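Long-range contacts in FLAP endonuclease-1 protein (Methanocaldococcus jannaschii, PDB 1A76), which cuts 5'-flaps and acts as a 5'-3' exonuclease in DNA replication and repair, with magnesium as cofactor: residues V24-M29 with P75-D80; E53-Y58 with N294-D299; A168-D173 with N187-K192; A181-R186 with P195-L200. One frame throughout, in Å; residues are numbered along the deposited sequence.

Interaction 1: residues V24-M29 with P75-D80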
loop_
_atom_site.group_PDB
_atom_site.type_symbol
_atom_site.label_atom_id
_atom_site.label_comp_id
_atom_site.label_asym_id
_atom_site.label_seq_id
_atom_site.Cartn_x
_atom_site.Cartn_y
_atom_site.Cartn_z
ATOM N N VAL A 24 -2.378 9.546 -9.715
ATOM C CA VAL A 24 -2.673 8.390 -8.859
ATOM C C VAL A 24 -1.962 8.472 -7.519
ATOM O O VAL A 24 -0.872 9.031 -7.420
ATOM C CB VAL A 24 -2.226 7.038 -9.501
ATOM C CG1 VAL A 24 -3.189 6.635 -10.613
ATOM C CG2 VAL A 24 -0.774 7.146 -10.038
ATOM N N ALA A 25 -2.584 7.913 -6.488
ATOM C CA ALA A 25 -1.963 7.867 -5.172
ATOM C C ALA A 25 -1.474 6.425 -5.053
ATOM O O ALA A 25 -2.264 5.487 -5.131
ATOM C CB ALA A 25 -2.982 8.182 -4.077
ATOM N N ILE A 26 -0.171 6.244 -4.902
ATOM C CA ILE A 26 0.376 4.900 -4.791
ATOM C C ILE A 26 0.455 4.394 -3.353
ATOM O O ILE A 26 1.000 5.069 -2.486
ATOM C CB ILE A 26 1.797 4.809 -5.376
ATOM C CG1 ILE A 26 1.772 5.094 -6.875
ATOM C CG2 ILE A 26 2.359 3.398 -5.135
ATOM C CD1 ILE A 26 3.128 5.342 -7.455
ATOM N N ASP A 27 -0.092 3.206 -3.106
ATOM C CA ASP A 27 -0.006 2.611 -1.779
ATOM C C ASP A 27 1.462 2.184 -1.654
ATOM O O ASP A 27 1.864 1.125 -2.153
ATOM C CB ASP A 27 -0.917 1.392 -1.664
ATOM C CG ASP A 27 -0.837 0.742 -0.294
ATOM O OD1 ASP A 27 0.237 0.805 0.345
ATOM O OD2 ASP A 27 -1.847 0.167 0.144
ATOM N N GLY A 28 2.246 3.038 -1.003
ATOM C CA GLY A 28 3.670 2.821 -0.830
ATOM C C GLY A 28 4.151 1.497 -0.282
ATOM O O GLY A 28 4.979 0.842 -0.899
ATOM N N MET A 29 3.654 1.099 0.881
ATOM C CA MET A 29 4.095 -0.157 1.470
ATOM C C MET A 29 3.678 -1.331 0.614
ATOM O O MET A 29 4.416 -2.291 0.488
ATOM C CB MET A 29 3.552 -0.308 2.888
ATOM C CG MET A 29 4.102 0.752 3.825
ATOM S SD MET A 29 5.875 0.566 4.086
ATOM C CE MET A 29 6.471 1.822 3.013
ATOM N N PRO A 75 2.279 10.167 -10.315
ATOM C CA PRO A 75 2.037 9.527 -9.029
ATOM C C PRO A 75 2.473 10.328 -7.806
ATOM O O PRO A 75 3.364 11.190 -7.861
ATOM C CB PRO A 75 2.833 8.235 -9.147
ATOM C CG PRO A 75 4.061 8.662 -9.976
ATOM C CD PRO A 75 3.660 9.910 -10.771
ATOM N N ILE A 76 1.806 10.043 -6.698
ATOM C CA ILE A 76 2.150 10.639 -5.429
ATOM C C ILE A 76 2.224 9.403 -4.539
ATOM O O ILE A 76 1.285 8.602 -4.493
ATOM C CB ILE A 76 1.074 11.640 -4.921
ATOM C CG1 ILE A 76 1.469 12.133 -3.528
ATOM C CG2 ILE A 76 -0.309 10.989 -4.918
ATOM C CD1 ILE A 76 1.170 13.598 -3.273
ATOM N N TRP A 77 3.357 9.231 -3.865
ATOM C CA TRP A 77 3.564 8.078 -3.007
ATOM C C TRP A 77 2.999 8.298 -1.607
ATOM O O TRP A 77 3.195 9.349 -0.993
ATOM C CB TRP A 77 5.064 7.756 -2.932
ATOM C CG TRP A 77 5.574 7.096 -4.172
ATOM C CD1 TRP A 77 5.757 7.676 -5.400
ATOM C CD2 TRP A 77 5.941 5.719 -4.320
ATOM N NE1 TRP A 77 6.212 6.742 -6.296
ATOM C CE2 TRP A 77 6.336 5.535 -5.662
ATOM C CE3 TRP A 77 5.974 4.620 -3.446
ATOM C CZ2 TRP A 77 6.762 4.292 -6.158
ATOM C CZ3 TRP A 77 6.393 3.389 -3.936
ATOM C CH2 TRP A 77 6.785 3.234 -5.281
ATOM N N VAL A 78 2.289 7.298 -1.106
ATOM C CA VAL A 78 1.700 7.384 0.218
ATOM C C VAL A 78 2.267 6.313 1.134
ATOM O O VAL A 78 2.145 5.108 0.874
ATOM C CB VAL A 78 0.169 7.240 0.158
ATOM C CG1 VAL A 78 -0.430 7.584 1.497
ATOM C CG2 VAL A 78 -0.398 8.154 -0.899
ATOM N N PHE A 79 2.886 6.762 2.222
ATOM C CA PHE A 79 3.478 5.846 3.172
ATOM C C PHE A 79 2.656 5.752 4.448
ATOM O O PHE A 79 1.801 6.598 4.704
ATOM C CB PHE A 79 4.918 6.271 3.444
ATOM C CG PHE A 79 5.817 6.113 2.245
ATOM C CD1 PHE A 79 6.431 4.885 1.973
ATOM C CD2 PHE A 79 6.030 7.178 1.371
ATOM C CE1 PHE A 79 7.243 4.720 0.849
ATOM C CE2 PHE A 79 6.839 7.030 0.243
ATOM C CZ PHE A 79 7.447 5.800 -0.021
ATOM N N ASP A 80 2.901 4.701 5.222
ATOM C CA ASP A 80 2.167 4.455 6.460
ATOM C C ASP A 80 2.593 5.371 7.595
ATOM O O ASP A 80 1.791 5.709 8.470
ATOM C CB ASP A 80 2.376 3.005 6.928
ATOM C CG ASP A 80 1.525 2.004 6.170
ATOM O OD1 ASP A 80 0.606 2.414 5.450
ATOM O OD2 ASP A 80 1.777 0.791 6.296
HETATM O O HOH W 1 -0.419 1.201 3.225
HETATM O O HOH W 2 1.790 3.040 2.498
#

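Interaction 2: residues E53-Y58 with N294-D299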
loop_
_atom_site.group_PDB
_atom_site.type_symbol
_atom_site.label_atom_id
_atom_site.label_comp_id
_atom_site.label_asym_id
_atom_site.label_seq_id
_atom_site.Cartn_x
_atom_site.Cartn_y
_atom_site.Cartn_z
ATOM N N GLU A 53 23.383 -5.706 0.799
ATOM C CA GLU A 53 22.130 -5.064 1.222
ATOM C C GLU A 53 21.105 -5.160 0.100
ATOM O O GLU A 53 21.444 -5.004 -1.069
ATOM C CB GLU A 53 22.354 -3.592 1.572
ATOM C CG GLU A 53 23.148 -3.360 2.845
ATOM C CD GLU A 53 23.584 -1.915 3.007
ATOM O OE1 GLU A 53 24.052 -1.309 2.019
ATOM O OE2 GLU A 53 23.453 -1.384 4.129
ATOM N N ILE A 54 19.854 -5.413 0.464
ATOM C CA ILE A 54 18.792 -5.555 -0.526
ATOM C C ILE A 54 18.398 -4.234 -1.187
ATOM O O ILE A 54 18.016 -3.269 -0.510
ATOM C CB ILE A 54 17.551 -6.208 0.098
ATOM C CG1 ILE A 54 17.869 -7.667 0.459
ATOM C CG2 ILE A 54 16.390 -6.161 -0.882
ATOM C CD1 ILE A 54 16.824 -8.311 1.340
ATOM N N THR A 55 18.475 -4.218 -2.517
ATOM C CA THR A 55 18.164 -3.020 -3.312
ATOM C C THR A 55 16.899 -3.160 -4.158
ATOM O O THR A 55 16.541 -2.266 -4.922
ATOM C CB THR A 55 19.344 -2.679 -4.241
ATOM O OG1 THR A 55 19.608 -3.787 -5.105
ATOM C CG2 THR A 55 20.597 -2.394 -3.423
ATOM N N SER A 56 16.236 -4.297 -4.016
ATOM C CA SER A 56 14.999 -4.590 -4.730
ATOM C C SER A 56 13.993 -3.427 -4.734
ATOM O O SER A 56 13.443 -3.075 -5.790
ATOM C CB SER A 56 14.347 -5.833 -4.100
ATOM O OG SER A 56 14.727 -7.000 -4.802
ATOM N N ALA A 57 13.755 -2.838 -3.560
ATOM C CA ALA A 57 12.801 -1.730 -3.425
ATOM C C ALA A 57 13.234 -0.442 -4.135
ATOM O O ALA A 57 12.418 0.242 -4.754
ATOM C CB ALA A 57 12.558 -1.433 -1.967
ATOM N N TYR A 58 14.514 -0.103 -4.026
ATOM C CA TYR A 58 15.028 1.101 -4.661
ATOM C C TYR A 58 14.877 0.993 -6.194
ATOM O O TYR A 58 14.565 1.983 -6.877
ATOM C CB TYR A 58 16.506 1.311 -4.270
ATOM C CG TYR A 58 16.803 1.150 -2.778
ATOM C CD1 TYR A 58 15.839 1.458 -1.818
ATOM C CD2 TYR A 58 18.043 0.682 -2.336
ATOM C CE1 TYR A 58 16.092 1.303 -0.459
ATOM C CE2 TYR A 58 18.310 0.525 -0.977
ATOM C CZ TYR A 58 17.326 0.835 -0.044
ATOM O OH TYR A 58 17.555 0.639 1.293
ATOM N N ASN A 294 24.716 1.981 -4.141
ATOM C CA ASN A 294 23.928 0.768 -4.279
ATOM C C ASN A 294 24.158 -0.074 -5.521
ATOM O O ASN A 294 23.335 -0.910 -5.893
ATOM C CB ASN A 294 22.460 1.114 -4.075
ATOM C CG ASN A 294 22.129 1.279 -2.601
ATOM O OD1 ASN A 294 22.024 0.293 -1.870
ATOM N ND2 ASN A 294 21.996 2.522 -2.152
ATOM N N ASP A 295 25.302 0.161 -6.151
ATOM C CA ASP A 295 25.729 -0.598 -7.305
ATOM C C ASP A 295 24.802 -0.719 -8.505
ATOM O O ASP A 295 24.816 -1.739 -9.210
ATOM C CB ASP A 295 26.146 -1.988 -6.828
ATOM C CG ASP A 295 27.258 -1.928 -5.804
ATOM O OD1 ASP A 295 28.331 -1.386 -6.136
ATOM O OD2 ASP A 295 27.063 -2.408 -4.669
ATOM N N PHE A 296 23.985 0.292 -8.746
ATOM C CA PHE A 296 23.124 0.239 -9.916
ATOM C C PHE A 296 24.053 0.478 -11.111
ATOM O O PHE A 296 25.158 1.004 -10.949
ATOM C CB PHE A 296 22.056 1.334 -9.860
ATOM C CG PHE A 296 20.794 0.923 -9.133
ATOM C CD1 PHE A 296 20.858 0.275 -7.909
ATOM C CD2 PHE A 296 19.540 1.206 -9.670
ATOM C CE1 PHE A 296 19.697 -0.084 -7.228
ATOM C CE2 PHE A 296 18.377 0.852 -8.998
ATOM C CZ PHE A 296 18.453 0.207 -7.777
ATOM N N ASN A 297 23.617 0.077 -12.298
ATOM C CA ASN A 297 24.420 0.275 -13.502
ATOM C C ASN A 297 24.436 1.767 -13.830
ATOM O O ASN A 297 23.381 2.389 -13.994
ATOM C CB ASN A 297 23.830 -0.507 -14.672
ATOM C CG ASN A 297 24.556 -0.234 -15.967
ATOM O OD1 ASN A 297 24.071 0.512 -16.812
ATOM N ND2 ASN A 297 25.734 -0.833 -16.127
ATOM N N TYR A 298 25.632 2.339 -13.932
ATOM C CA TYR A 298 25.758 3.761 -14.203
ATOM C C TYR A 298 25.038 4.215 -15.452
ATOM O O TYR A 298 24.221 5.134 -15.405
ATOM C CB TYR A 298 27.226 4.178 -14.308
ATOM C CG TYR A 298 27.362 5.632 -14.693
ATOM C CD1 TYR A 298 27.245 6.637 -13.736
ATOM C CD2 TYR A 298 27.512 6.004 -16.027
ATOM C CE1 TYR A 298 27.263 7.982 -14.096
ATOM C CE2 TYR A 298 27.531 7.337 -16.403
ATOM C CZ TYR A 298 27.402 8.321 -15.437
ATOM O OH TYR A 298 27.402 9.635 -15.813
ATOM N N ASP A 299 25.358 3.580 -16.574
ATOM C CA ASP A 299 24.755 3.924 -17.853
ATOM C C ASP A 299 23.230 3.997 -17.767
ATOM O O ASP A 299 22.622 4.994 -18.162
ATOM C CB ASP A 299 25.160 2.893 -18.915
ATOM C CG ASP A 299 26.561 3.133 -19.477
ATOM O OD1 ASP A 299 27.190 4.158 -19.133
ATOM O OD2 ASP A 299 27.029 2.281 -20.267
HETATM O O HOH W 3 21.449 -0.171 0.507
HETATM O O HOH W 4 21.724 -3.143 -6.529
#

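Interaction 3: residues A168-D173 with N187-K192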
loop_
_atom_site.group_PDB
_atom_site.type_symbol
_atom_site.label_atom_id
_atom_site.label_comp_id
_atom_site.label_asym_id
_atom_site.label_seq_id
_atom_site.Cartn_x
_atom_site.Cartn_y
_atom_site.Cartn_z
ATOM N N ALA A 168 -7.170 7.549 -8.913
ATOM C CA ALA A 168 -7.262 6.236 -8.310
ATOM C C ALA A 168 -6.110 5.928 -7.372
ATOM O O ALA A 168 -5.108 6.667 -7.293
ATOM C CB ALA A 168 -7.325 5.161 -9.411
ATOM N N VAL A 169 -6.274 4.818 -6.662
ATOM C CA VAL A 169 -5.256 4.329 -5.748
ATOM C C VAL A 169 -4.574 3.170 -6.476
ATOM O O VAL A 169 -5.237 2.298 -7.038
ATOM C CB VAL A 169 -5.895 3.813 -4.428
ATOM C CG1 VAL A 169 -4.873 3.023 -3.610
ATOM C CG2 VAL A 169 -6.450 4.993 -3.629
ATOM N N VAL A 170 -3.251 3.185 -6.506
ATOM C CA VAL A 170 -2.504 2.109 -7.133
ATOM C C VAL A 170 -2.104 1.122 -6.035
ATOM O O VAL A 170 -1.496 1.498 -5.030
ATOM C CB VAL A 170 -1.258 2.650 -7.850
ATOM C CG1 VAL A 170 -0.341 1.498 -8.258
ATOM C CG2 VAL A 170 -1.683 3.458 -9.064
ATOM N N SER A 171 -2.485 -0.138 -6.214
ATOM C CA SER A 171 -2.180 -1.172 -5.239
ATOM C C SER A 171 -2.527 -2.556 -5.795
ATOM O O SER A 171 -3.263 -2.665 -6.767
ATOM C CB SER A 171 -2.980 -0.927 -3.955
ATOM O OG SER A 171 -2.758 -1.977 -3.023
ATOM N N GLN A 172 -1.986 -3.606 -5.182
ATOM C CA GLN A 172 -2.277 -4.969 -5.621
ATOM C C GLN A 172 -3.458 -5.523 -4.824
ATOM O O GLN A 172 -4.049 -6.551 -5.183
ATOM C CB GLN A 172 -1.057 -5.865 -5.418
ATOM C CG GLN A 172 0.078 -5.562 -6.374
ATOM C CD GLN A 172 -0.349 -5.701 -7.813
ATOM O OE1 GLN A 172 -0.599 -6.806 -8.290
ATOM N NE2 GLN A 172 -0.451 -4.586 -8.509
ATOM N N ASP A 173 -3.791 -4.824 -3.742
ATOM C CA ASP A 173 -4.887 -5.210 -2.859
ATOM C C ASP A 173 -6.184 -4.492 -3.231
ATOM O O ASP A 173 -6.170 -3.423 -3.849
ATOM C CB ASP A 173 -4.532 -4.875 -1.407
ATOM C CG ASP A 173 -3.488 -5.808 -0.828
ATOM O OD1 ASP A 173 -3.109 -6.790 -1.500
ATOM O OD2 ASP A 173 -3.046 -5.558 0.308
ATOM N N ASN A 187 -1.859 -4.144 -10.850
ATOM C CA ASN A 187 -0.867 -4.558 -11.845
ATOM C C ASN A 187 -0.082 -3.481 -12.565
ATOM O O ASN A 187 0.159 -3.584 -13.774
ATOM C CB ASN A 187 -1.501 -5.482 -12.877
ATOM C CG ASN A 187 -2.127 -6.685 -12.236
ATOM O OD1 ASN A 187 -1.625 -7.181 -11.233
ATOM N ND2 ASN A 187 -3.232 -7.152 -12.791
ATOM N N LEU A 188 0.311 -2.447 -11.830
ATOM C CA LEU A 188 1.148 -1.395 -12.393
ATOM C C LEU A 188 2.519 -1.596 -11.740
ATOM O O LEU A 188 3.547 -1.458 -12.401
ATOM C CB LEU A 188 0.601 0.008 -12.075
ATOM C CG LEU A 188 -0.596 0.508 -12.893
ATOM C CD1 LEU A 188 -0.940 1.945 -12.493
ATOM C CD2 LEU A 188 -0.278 0.448 -14.397
ATOM N N THR A 189 2.526 -1.955 -10.453
ATOM C CA THR A 189 3.779 -2.185 -9.721
ATOM C C THR A 189 4.413 -3.537 -10.079
ATOM O O THR A 189 5.584 -3.794 -9.785
ATOM C CB THR A 189 3.571 -2.109 -8.189
ATOM O OG1 THR A 189 2.513 -2.986 -7.787
ATOM C CG2 THR A 189 3.232 -0.690 -7.775
ATOM N N THR A 190 3.610 -4.389 -10.703
ATOM C CA THR A 190 4.021 -5.705 -11.185
ATOM C C THR A 190 3.163 -5.842 -12.430
ATOM O O THR A 190 1.940 -5.717 -12.363
ATOM C CB THR A 190 3.659 -6.851 -10.231
ATOM O OG1 THR A 190 2.646 -6.426 -9.307
ATOM C CG2 THR A 190 4.885 -7.303 -9.490
ATOM N N THR A 191 3.799 -6.107 -13.560
ATOM C CA THR A 191 3.078 -6.176 -14.809
ATOM C C THR A 191 2.883 -7.556 -15.430
ATOM O O THR A 191 2.654 -7.665 -16.643
ATOM C CB THR A 191 3.770 -5.265 -15.811
ATOM O OG1 THR A 191 5.102 -5.729 -16.013
ATOM C CG2 THR A 191 3.837 -3.843 -15.271
ATOM N N LYS A 192 2.965 -8.604 -14.611
ATOM C CA LYS A 192 2.778 -9.964 -15.108
ATOM C C LYS A 192 1.460 -10.028 -15.872
ATOM O O LYS A 192 1.367 -10.648 -16.934
ATOM C CB LYS A 192 2.741 -10.957 -13.947
ATOM C CG LYS A 192 2.312 -12.357 -14.346
ATOM C CD LYS A 192 3.509 -13.202 -14.753
ATOM C CE LYS A 192 3.342 -14.646 -14.313
ATOM N NZ LYS A 192 4.558 -15.142 -13.623
#

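Interaction 4: residues A181-R186 with P195-L200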
loop_
_atom_site.group_PDB
_atom_site.type_symbol
_atom_site.label_atom_id
_atom_site.label_comp_id
_atom_site.label_asym_id
_atom_site.label_seq_id
_atom_site.Cartn_x
_atom_site.Cartn_y
_atom_site.Cartn_z
ATOM N N ALA A 181 -12.484 4.253 -1.606
ATOM C CA ALA A 181 -11.733 4.664 -2.795
ATOM C C ALA A 181 -12.642 4.452 -4.011
ATOM O O ALA A 181 -13.119 3.341 -4.248
ATOM C CB ALA A 181 -10.483 3.834 -2.945
ATOM N N PRO A 182 -12.865 5.503 -4.813
ATOM C CA PRO A 182 -13.740 5.335 -5.982
ATOM C C PRO A 182 -13.143 4.406 -7.031
ATOM O O PRO A 182 -13.860 3.687 -7.720
ATOM C CB PRO A 182 -13.929 6.761 -6.514
ATOM C CG PRO A 182 -13.336 7.663 -5.479
ATOM C CD PRO A 182 -12.322 6.870 -4.731
ATOM N N ARG A 183 -11.824 4.407 -7.136
ATOM C CA ARG A 183 -11.164 3.560 -8.114
ATOM C C ARG A 183 -9.847 3.016 -7.600
ATOM O O ARG A 183 -9.110 3.707 -6.906
ATOM C CB ARG A 183 -10.879 4.352 -9.387
ATOM C CG ARG A 183 -12.012 4.450 -10.372
ATOM C CD ARG A 183 -11.646 5.431 -11.482
ATOM N NE ARG A 183 -12.741 6.362 -11.712
ATOM C CZ ARG A 183 -12.887 7.524 -11.081
ATOM N NH1 ARG A 183 -11.998 7.922 -10.184
ATOM N NH2 ARG A 183 -13.923 8.296 -11.365
ATOM N N VAL A 184 -9.555 1.776 -7.976
ATOM C CA VAL A 184 -8.310 1.114 -7.620
ATOM C C VAL A 184 -7.765 0.558 -8.935
ATOM O O VAL A 184 -8.531 0.095 -9.783
ATOM C CB VAL A 184 -8.533 -0.074 -6.636
ATOM C CG1 VAL A 184 -7.279 -0.948 -6.583
ATOM C CG2 VAL A 184 -8.871 0.461 -5.245
ATOM N N VAL A 185 -6.454 0.648 -9.129
ATOM C CA VAL A 185 -5.850 0.093 -10.335
ATOM C C VAL A 185 -4.728 -0.833 -9.894
ATOM O O VAL A 185 -3.808 -0.409 -9.194
ATOM C CB VAL A 185 -5.272 1.173 -11.252
ATOM C CG1 VAL A 185 -4.685 0.505 -12.499
ATOM C CG2 VAL A 185 -6.345 2.182 -11.635
ATOM N N ARG A 186 -4.833 -2.098 -10.287
ATOM C CA ARG A 186 -3.849 -3.115 -9.943
ATOM C C ARG A 186 -2.955 -3.439 -11.136
ATOM O O ARG A 186 -3.249 -3.040 -12.269
ATOM C CB ARG A 186 -4.553 -4.382 -9.477
ATOM C CG ARG A 186 -5.603 -4.146 -8.386
ATOM C CD ARG A 186 -5.866 -5.449 -7.655
ATOM N NE ARG A 186 -5.973 -6.513 -8.637
ATOM C CZ ARG A 186 -5.224 -7.607 -8.681
ATOM N NH1 ARG A 186 -4.280 -7.825 -7.785
ATOM N NH2 ARG A 186 -5.413 -8.470 -9.665
ATOM N N PRO A 195 -2.977 -4.159 -16.566
ATOM C CA PRO A 195 -3.487 -3.271 -15.520
ATOM C C PRO A 195 -4.955 -3.613 -15.348
ATOM O O PRO A 195 -5.626 -3.963 -16.321
ATOM C CB PRO A 195 -3.299 -1.875 -16.101
ATOM C CG PRO A 195 -2.222 -2.027 -17.103
ATOM C CD PRO A 195 -2.340 -3.418 -17.664
ATOM N N GLU A 196 -5.445 -3.531 -14.119
ATOM C CA GLU A 196 -6.836 -3.840 -13.829
ATOM C C GLU A 196 -7.499 -2.724 -13.020
ATOM O O GLU A 196 -7.010 -2.324 -11.953
ATOM C CB GLU A 196 -6.927 -5.156 -13.059
ATOM C CG GLU A 196 -8.248 -5.356 -12.303
ATOM C CD GLU A 196 -8.319 -6.713 -11.616
ATOM O OE1 GLU A 196 -8.264 -7.732 -12.326
ATOM O OE2 GLU A 196 -8.423 -6.762 -10.372
ATOM N N LEU A 197 -8.617 -2.233 -13.533
ATOM C CA LEU A 197 -9.342 -1.174 -12.859
ATOM C C LEU A 197 -10.594 -1.705 -12.170
ATOM O O LEU A 197 -11.355 -2.497 -12.744
ATOM C CB LEU A 197 -9.734 -0.082 -13.863
ATOM C CG LEU A 197 -10.659 1.020 -13.335
ATOM C CD1 LEU A 197 -9.880 1.944 -12.422
ATOM C CD2 LEU A 197 -11.265 1.784 -14.496
ATOM N N ILE A 198 -10.785 -1.269 -10.929
ATOM C CA ILE A 198 -11.960 -1.636 -10.145
ATOM C C ILE A 198 -12.633 -0.320 -9.768
ATOM O O ILE A 198 -12.021 0.533 -9.119
ATOM C CB ILE A 198 -11.606 -2.396 -8.831
ATOM C CG1 ILE A 198 -10.862 -3.700 -9.138
ATOM C CG2 ILE A 198 -12.899 -2.735 -8.068
ATOM C CD1 ILE A 198 -9.374 -3.652 -8.862
ATOM N N GLU A 199 -13.874 -0.138 -10.209
ATOM C CA GLU A 199 -14.634 1.069 -9.882
ATOM C C GLU A 199 -15.636 0.703 -8.804
ATOM O O GLU A 199 -16.520 -0.114 -9.042
ATOM C CB GLU A 199 -15.390 1.604 -11.111
ATOM C CG GLU A 199 -15.690 3.100 -11.025
ATOM C CD GLU A 199 -16.835 3.547 -11.925
ATOM O OE1 GLU A 199 -17.038 2.925 -12.989
ATOM O OE2 GLU A 199 -17.529 4.529 -11.567
ATOM N N LEU A 200 -15.499 1.313 -7.630
ATOM C CA LEU A 200 -16.384 1.033 -6.491
ATOM C C LEU A 200 -17.875 1.152 -6.830
ATOM O O LEU A 200 -18.670 0.287 -6.465
ATOM C CB LEU A 200 -16.038 1.952 -5.315
ATOM C CG LEU A 200 -16.765 1.749 -3.966
ATOM C CD1 LEU A 200 -16.477 0.351 -3.388
ATOM C CD2 LEU A 200 -16.319 2.826 -2.972
#

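Interaction 1: residues V24-M29 with P75-D80
Val24 to Asp27 and Pro75 to Val78 pair as parallel strands, their axes 4.7 Å apart at closest and 34° apart in direction, with a hydrogen-bond ladder from Ile76 N on Val24 O to Gly28 N on Val78 O. On the face carrying Val24, Ile26, Pro75 and Trp77, Ile26 CD1 stands over the indole in a CH-pi contact, 3.8 Å from the centroid of the five-membered ring. The same methyl presses tightly on Pro75 CB at 3.4 Å. An alanine in place of Trp77 would probably open a gap between Ile26 CD1, Gly28 and the helices 56-70 and 129-142 that the indole touches. On the other face Ala25 CB meets Ile76 CG2 and Val78 CG2. Past the strands, the Met29 chain bends at chi2 (-66°) and again at chi3, which brings CE to the edge of the Phe79 ring; its CG lies 3.4 Å from Asp80 OD2. A water sits 3.0 Å from Asp27 OD1 and 2.7 Å from Asp80 OD1. Asp27 OD1 also caps Asn30 N, and Asp80 OD1 accepts from Gly153 N. Such acidic strand ends mark the PIN-like nuclease site: Asp27 and Asp80 are predicted ligands of the first magnesium, which Glu152 and Glu154 bind.

Interaction 2: residues E53-Y58 with N294-D299
Asn294 OD1 approaches the Tyr58 ring at its edge, near the ring plane and 3.8 Å from Tyr58 CE2, with the amide turned 68° from the ring; a water also lies at this edge. The Phe296 ring likewise presents its rim: Thr55 CB is 4.0 Å from Phe296 CE1, close to the plane, and Asn294 O lies in that plane too. Phe296 CZ rests obliquely on the backbone carbon of Tyr58 and touches Tyr58 CB at 4.2 Å. Phe289 adds an edge-to-face ring contact with Tyr58. Thr55 turns its hydroxyl between its own backbone N and carbonyl carbon (chi1 59°), which leaves CG2 to slide past the Asn294 side chain, 3.4 Å from Asn294 OD1. No direct hydrogen bond joins the segments; water does this work. One water is held between Thr55 OG1, at 2.6 Å, and Asn294 O, to which it donates at 2.8 Å. The water at the Tyr58 edge donates to Asn294 OD1 and, weakly, to Glu53 OE1. Asn294 ND2 donates to Phe289 O, which fixes the rotation of the amide. The contact docks the turn between helices 283-292 and 298-315 against the start of helix 56-70 in the N-domain.

Interaction 3: residues A168-D173 with N187-K192
Val170 and Leu188 meet at about a right angle, Val170 CG2 lying 3.8 Å from Leu188 CD1. The other methyl, Val170 CG1, reaches Thr189 CG2 at 4.2 Å. Two residues on, Gln172 bends at chi2 (-58°), which brings its amide group up to residues 187-190. There Gln172 CD is 3.4 Å from Thr190 OG1 and 3.7 Å from Asn187 N, and Gln172 CG lies 3.8 Å from Thr189 OG1. The amide planes of Gln172 and Asn187 are turned 42° against each other. Around this first shell the backbone of Gln172 is held at both ends, its N donating to Asn30 OD1 and its O accepting from Arg186 NH1. Asn187 is placed by its own ND2, which donates to Met194 O. Ser171 OG accepts from Asp173 N at 3.1 Å, an ST turn leading into Asp173, a predicted ligand of the second magnesium. In the fold, strand 168-170 runs between strands 23-27 and 183-186, and Val170 packs on Val24 and Ile26 of the former. The loop 187-192 follows strand 183-186, with Leu188 resting on Phe16 and Leu19, and Thr190 touching Gln34 and Ser38 of helix 28-38.

Interaction 4: residues A181-R186 with P195-L200
Arg186 and Glu196 form the tight polar end of this contact: Arg186 NE donates to Glu196 OE2 at 3.0 Å in a salt bridge. The oxygen lies near the guanidinium plane, yet is met from well above its own carboxylate plane. Lys11 NZ and Tyr174 OH also bind this oxygen, while Arg186 NH1 donates to Gln172 O. A leucine in place of Arg186 would probably leave Gln172 O without that donor and Glu196 with only part of its grip. On the same face, buried Ile198 packs its CD1 against Arg186 CG at 3.8 Å and against CG1 of the equally buried Val184 at 4.1 Å, and Tyr174 and Leu177 also touch Ile198. Strands 183-186 and 196-199 make an antiparallel beta hairpin, their directions 163° apart. Its hydrogen-bonded pairs are Val184 with Ile198 and Arg186 with Glu196; Leu200 N adds a bond to Pro182 O from above the carbonyl plane. On the opposite face Leu197 CD1 is also closely packed, 3.6 Å from Val185 CG2, and lies along the aliphatic part of Arg183. The contact slackens at the partly exposed Arg183-Glu199 end: the two side chains run alongside, touching at CG to CG, but the nearest charged atoms, Arg183 NE and Glu199 OE2, remain 5.1 Å apart. The guanidinium of Arg183 turns instead to Trp167, with a hydrogen bond from NH1 to its carbonyl and a cation-pi contact.

In the fold
From the N terminus, strand 23-27 and the start of helix 28-38 come first; interaction 1 closes their loop at 75-80. Interaction 2 opens within that loop, at 53-58, and closes only at 294-299, so the two cross, and it ties the N-domain to the turn before the last helix. Interactions 3 and 4 both fall within its long span. They too cross: 168-173 waits for 187-192, while 181-186 pairs with 195-200. Interactions 1, 3 and 4 share one mixed sheet, strand 168-170 bonding to 23-27 on one flank and 183-186 on the other. Interaction 2 stands apart, its centre about 21 Å from that of interaction 1.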